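Local coordinates for hypothetical protein (Geobacillus stearothermophilus, PDB 1SFS), which is of unknown function but carries a glycoside hydrolase-like domain and has been considered a possible bacterial lysozyme, at residues 125-130 and 135-140; 34-37 and 41-44. All coordinates share one frame; numbering follows the deposited sequence.

In the fold
Both contacts lie where a strand gives way to the helix that follows it, around an eight-stranded sheet consistent with a beta/alpha barrel. Contact 2 leaves strand 29-33 and meets helix 40-49; contact 1, within the glycoside hydrolase-like domain, leaves strand 122-126 and meets helix 135-145. They follow one another in series along the chain and sit on opposite sides of its centre, with contact centres about 27 Å apart and nearest atoms about 9 Å apart, so neither touches the other. A phosphate ion touches contact 1. In barrel glycosidases the C-terminal ends of the strands usually carry the active site; no active site is established for this protein.

Contact 1: residues 125-130 and 135-140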
# COMPACT_ATOMS: atom_id res chain seq x y z
N ALA A 125 -0.21 3.99 3.96
CA ALA A 125 0.96 4.34 4.77
C ALA A 125 1.91 3.18 4.84
O ALA A 125 1.51 2.08 5.21
CB ALA A 125 0.50 4.71 6.17
N ASN A 126 3.20 3.43 4.60
CA ASN A 126 4.23 2.42 4.65
C ASN A 126 4.81 2.19 6.04
O ASN A 126 5.78 2.87 6.40
CB ASN A 126 5.35 2.92 3.72
CG ASN A 126 6.47 1.93 3.71
OD1 ASN A 126 6.28 0.86 3.13
ND2 ASN A 126 7.60 2.26 4.30
N ILE A 127 4.27 1.26 6.79
CA ILE A 127 4.72 1.03 8.18
C ILE A 127 5.60 -0.19 8.18
O ILE A 127 5.12 -1.32 8.24
CB ILE A 127 3.56 0.90 9.13
CG1 ILE A 127 2.61 2.11 9.07
CG2 ILE A 127 4.09 0.67 10.55
CD1 ILE A 127 1.34 2.04 9.86
N GLU A 128 6.91 0.04 8.09
CA GLU A 128 7.80 -1.15 8.03
C GLU A 128 7.89 -1.82 9.39
O GLU A 128 7.63 -1.20 10.42
CB GLU A 128 9.16 -0.69 7.46
CG GLU A 128 8.96 0.06 6.14
CD GLU A 128 10.07 0.52 5.24
OE1 GLU A 128 11.02 1.19 5.70
OE2 GLU A 128 9.97 0.29 4.02
N ASP A 129 8.25 -3.10 9.42
CA ASP A 129 8.16 -3.91 10.62
C ASP A 129 9.07 -3.45 11.75
O ASP A 129 8.82 -3.87 12.89
CB ASP A 129 8.41 -5.35 10.31
CG ASP A 129 9.80 -5.74 9.82
OD1 ASP A 129 9.91 -6.95 9.62
OD2 ASP A 129 10.69 -4.92 9.66
N PHE A 130 10.06 -2.63 11.51
CA PHE A 130 11.00 -2.22 12.53
C PHE A 130 10.64 -0.82 13.00
O PHE A 130 11.33 -0.26 13.88
CB PHE A 130 12.42 -2.28 11.98
CG PHE A 130 12.61 -1.49 10.69
CD1 PHE A 130 12.88 -0.14 10.69
CD2 PHE A 130 12.54 -2.17 9.49
CE1 PHE A 130 13.09 0.55 9.51
CE2 PHE A 130 12.74 -1.50 8.31
CZ PHE A 130 13.02 -0.15 8.32
N ALA A 135 -1.04 3.39 18.63
CA ALA A 135 -2.43 3.52 18.27
C ALA A 135 -2.80 4.93 17.92
O ALA A 135 -3.69 5.11 17.05
CB ALA A 135 -3.26 3.02 19.44
N ALA A 136 -2.22 5.93 18.55
CA ALA A 136 -2.57 7.31 18.24
C ALA A 136 -2.20 7.69 16.82
O ALA A 136 -2.93 8.46 16.19
CB ALA A 136 -1.92 8.27 19.26
N TRP A 137 -1.07 7.22 16.34
CA TRP A 137 -0.68 7.54 14.96
C TRP A 137 -1.69 6.96 13.97
O TRP A 137 -2.10 7.62 13.02
CB TRP A 137 0.73 7.01 14.69
CG TRP A 137 1.35 7.46 13.41
CD1 TRP A 137 2.31 8.46 13.35
CD2 TRP A 137 1.13 7.01 12.09
NE1 TRP A 137 2.69 8.64 12.04
CE2 TRP A 137 1.99 7.79 11.26
CE3 TRP A 137 0.34 6.07 11.47
CZ2 TRP A 137 2.04 7.62 9.86
CZ3 TRP A 137 0.38 5.91 10.09
CH2 TRP A 137 1.22 6.70 9.33
N ILE A 138 -2.06 5.70 14.19
CA ILE A 138 -3.03 5.03 13.32
C ILE A 138 -4.36 5.78 13.35
O ILE A 138 -4.97 6.01 12.29
CB ILE A 138 -3.18 3.57 13.69
CG1 ILE A 138 -1.90 2.81 13.44
CG2 ILE A 138 -4.36 2.94 12.95
CD1 ILE A 138 -1.89 1.37 13.82
N ALA A 139 -4.82 6.16 14.53
CA ALA A 139 -6.04 6.95 14.64
C ALA A 139 -5.93 8.22 13.82
O ALA A 139 -6.89 8.58 13.12
CB ALA A 139 -6.31 7.30 16.11
N ALA A 140 -4.82 8.95 13.94
CA ALA A 140 -4.67 10.19 13.20
C ALA A 140 -4.67 9.96 11.71
O ALA A 140 -5.22 10.77 10.95
CB ALA A 140 -3.39 10.90 13.63
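Trp-137 reaches from helix 135-145 back to Ala-125, on strand 122-126, and to Ile-127 just along the chain. From CB the ring is carried off with CG anti to the backbone N (chi1 -170°), which takes the indole off the helix toward 125-127. At CZ3 the ring meets Ile-127 CD1 at 4.0 Å, an oblique approach in which the two side chains run past each other in opposite directions. The same CZ3 lies 4.1 Å from Ala-125 CB. At the outermost corner, CH2 closes on Ala-125 CB at 3.8 Å, and here the methyl sits at the edge of the ring, in its plane. Trp-137 thus spans a backbone gap in which even the nearest CA atoms, those of Ala-125 and Ile-138, are 9.5 Å apart, and it does so through purely apolar touches. Phe-92 stacks on the indole, while Asn-100 and Ala-104 of helix 98-114 also pack against this side chain. In the conformer given, Glu-128 OE1 pairs with Arg-93. All three residues that meet across the contact are buried, and a phosphate ion also touches these segments. This is the strand-to-helix packing of a beta-alpha-beta unit, formed by strand 122-126, helix 135-145 and strand 151-156, consistent with the barrel-like fold of glycoside hydrolase-like domains.

Contact 2: residues 34-37 and 41-44; sequences SAQV and QLFQ
Residues 34-37 form an irregular loop while 41-44 belong to helix 40-49, and the closest CA pair between them, Val-37 and Leu-42, is 8.1 Å apart. The pair makes up a beta-alpha connection, the loop that takes the chain from strand 29-33 into its helix. Leu-42 bridges the gap. With chi1 at -179°, its side chain extends away from the backbone N and the branch faces the loop, where one methyl, CD2, makes the closest approaches. Gln-36 crosses it at a slant with its aliphatic part: the CG methylene comes closest, 3.8 Å from Leu-42 CD2, the amide passing slightly farther off. Ser-34 comes up from the strand end, its OG 4.1 Å from the same methyl, Leu-42 CD2. That hydroxyl donates to Gln-36 O, with 2.8 Å between Ser-34 OG and Gln-36 O, in the carbonyl plane with a C=O...donor angle of 148°, and Trp-56 NE1 is hydrogen-bonded to it as well. The two bonds limit the rotation of the Ser-34 hydroxyl, and the first ties Ser-34 to Gln-36. Trp-56 and Pro-225 pack on Leu-42 from outside the two segments, whereas Val-37 sends its isopropyl group to Arg-58, Glu-74 and Arg-77. What Val-37 offers the helix is instead its carbonyl: Val-37 O rests 3.5 Å from Leu-42 CD2.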
# COMPACT_ATOMS: atom_id res chain seq x y z
N SER A 34 6.81 -1.44 -7.03
CA SER A 34 8.21 -1.13 -7.26
C SER A 34 8.58 0.23 -6.69
O SER A 34 7.82 1.19 -6.75
CB SER A 34 8.53 -1.17 -8.75
OG SER A 34 7.82 -0.22 -9.51
N ALA A 35 9.82 0.31 -6.23
CA ALA A 35 10.42 1.56 -5.83
C ALA A 35 10.61 2.52 -7.00
O ALA A 35 10.48 3.71 -6.86
CB ALA A 35 11.75 1.30 -5.17
N GLN A 36 10.92 1.96 -8.17
CA GLN A 36 11.22 2.79 -9.34
C GLN A 36 9.97 3.00 -10.19
O GLN A 36 8.97 2.29 -10.14
CB GLN A 36 12.45 2.24 -10.07
CG GLN A 36 12.08 1.04 -10.86
CD GLN A 36 13.36 0.36 -11.37
OE1 GLN A 36 14.08 -0.32 -10.68
NE2 GLN A 36 13.63 0.47 -12.67
N VAL A 37 10.07 4.04 -11.03
CA VAL A 37 9.06 4.42 -12.00
C VAL A 37 8.71 3.28 -12.95
O VAL A 37 9.62 2.57 -13.45
CB VAL A 37 9.55 5.64 -12.81
CG1 VAL A 37 8.72 5.96 -14.05
CG2 VAL A 37 9.67 6.82 -11.88
N GLN A 41 9.52 0.00 -20.48
CA GLN A 41 10.50 -1.09 -20.35
C GLN A 41 10.23 -1.95 -19.12
O GLN A 41 10.23 -3.18 -19.27
CB GLN A 41 11.93 -0.57 -20.41
CG GLN A 41 12.33 -0.25 -21.84
CD GLN A 41 12.69 -1.37 -22.79
OE1 GLN A 41 12.63 -2.54 -22.44
NE2 GLN A 41 13.12 -1.11 -24.04
N LEU A 42 9.96 -1.35 -17.97
CA LEU A 42 9.72 -2.12 -16.76
C LEU A 42 8.38 -2.83 -16.87
O LEU A 42 8.26 -3.98 -16.46
CB LEU A 42 9.76 -1.22 -15.53
CG LEU A 42 9.54 -1.91 -14.19
CD1 LEU A 42 10.50 -3.06 -13.93
CD2 LEU A 42 9.63 -0.93 -13.07
N PHE A 43 7.35 -2.17 -17.40
CA PHE A 43 6.05 -2.86 -17.60
C PHE A 43 6.23 -4.04 -18.47
O PHE A 43 5.67 -5.13 -18.15
CB PHE A 43 5.01 -1.84 -18.14
CG PHE A 43 3.74 -2.54 -18.49
CD1 PHE A 43 2.80 -2.95 -17.58
CD2 PHE A 43 3.48 -2.84 -19.83
CE1 PHE A 43 1.64 -3.69 -17.94
CE2 PHE A 43 2.39 -3.55 -20.25
CZ PHE A 43 1.53 -3.97 -19.28
N GLN A 44 6.90 -3.90 -19.58
CA GLN A 44 7.06 -5.06 -20.48
C GLN A 44 7.86 -6.16 -19.84
O GLN A 44 7.56 -7.34 -20.12
CB GLN A 44 7.69 -4.57 -21.80
CG GLN A 44 6.85 -3.58 -22.60
CD GLN A 44 5.45 -3.97 -22.99
OE1 GLN A 44 5.10 -5.16 -23.04
NE2 GLN A 44 4.56 -3.00 -23.19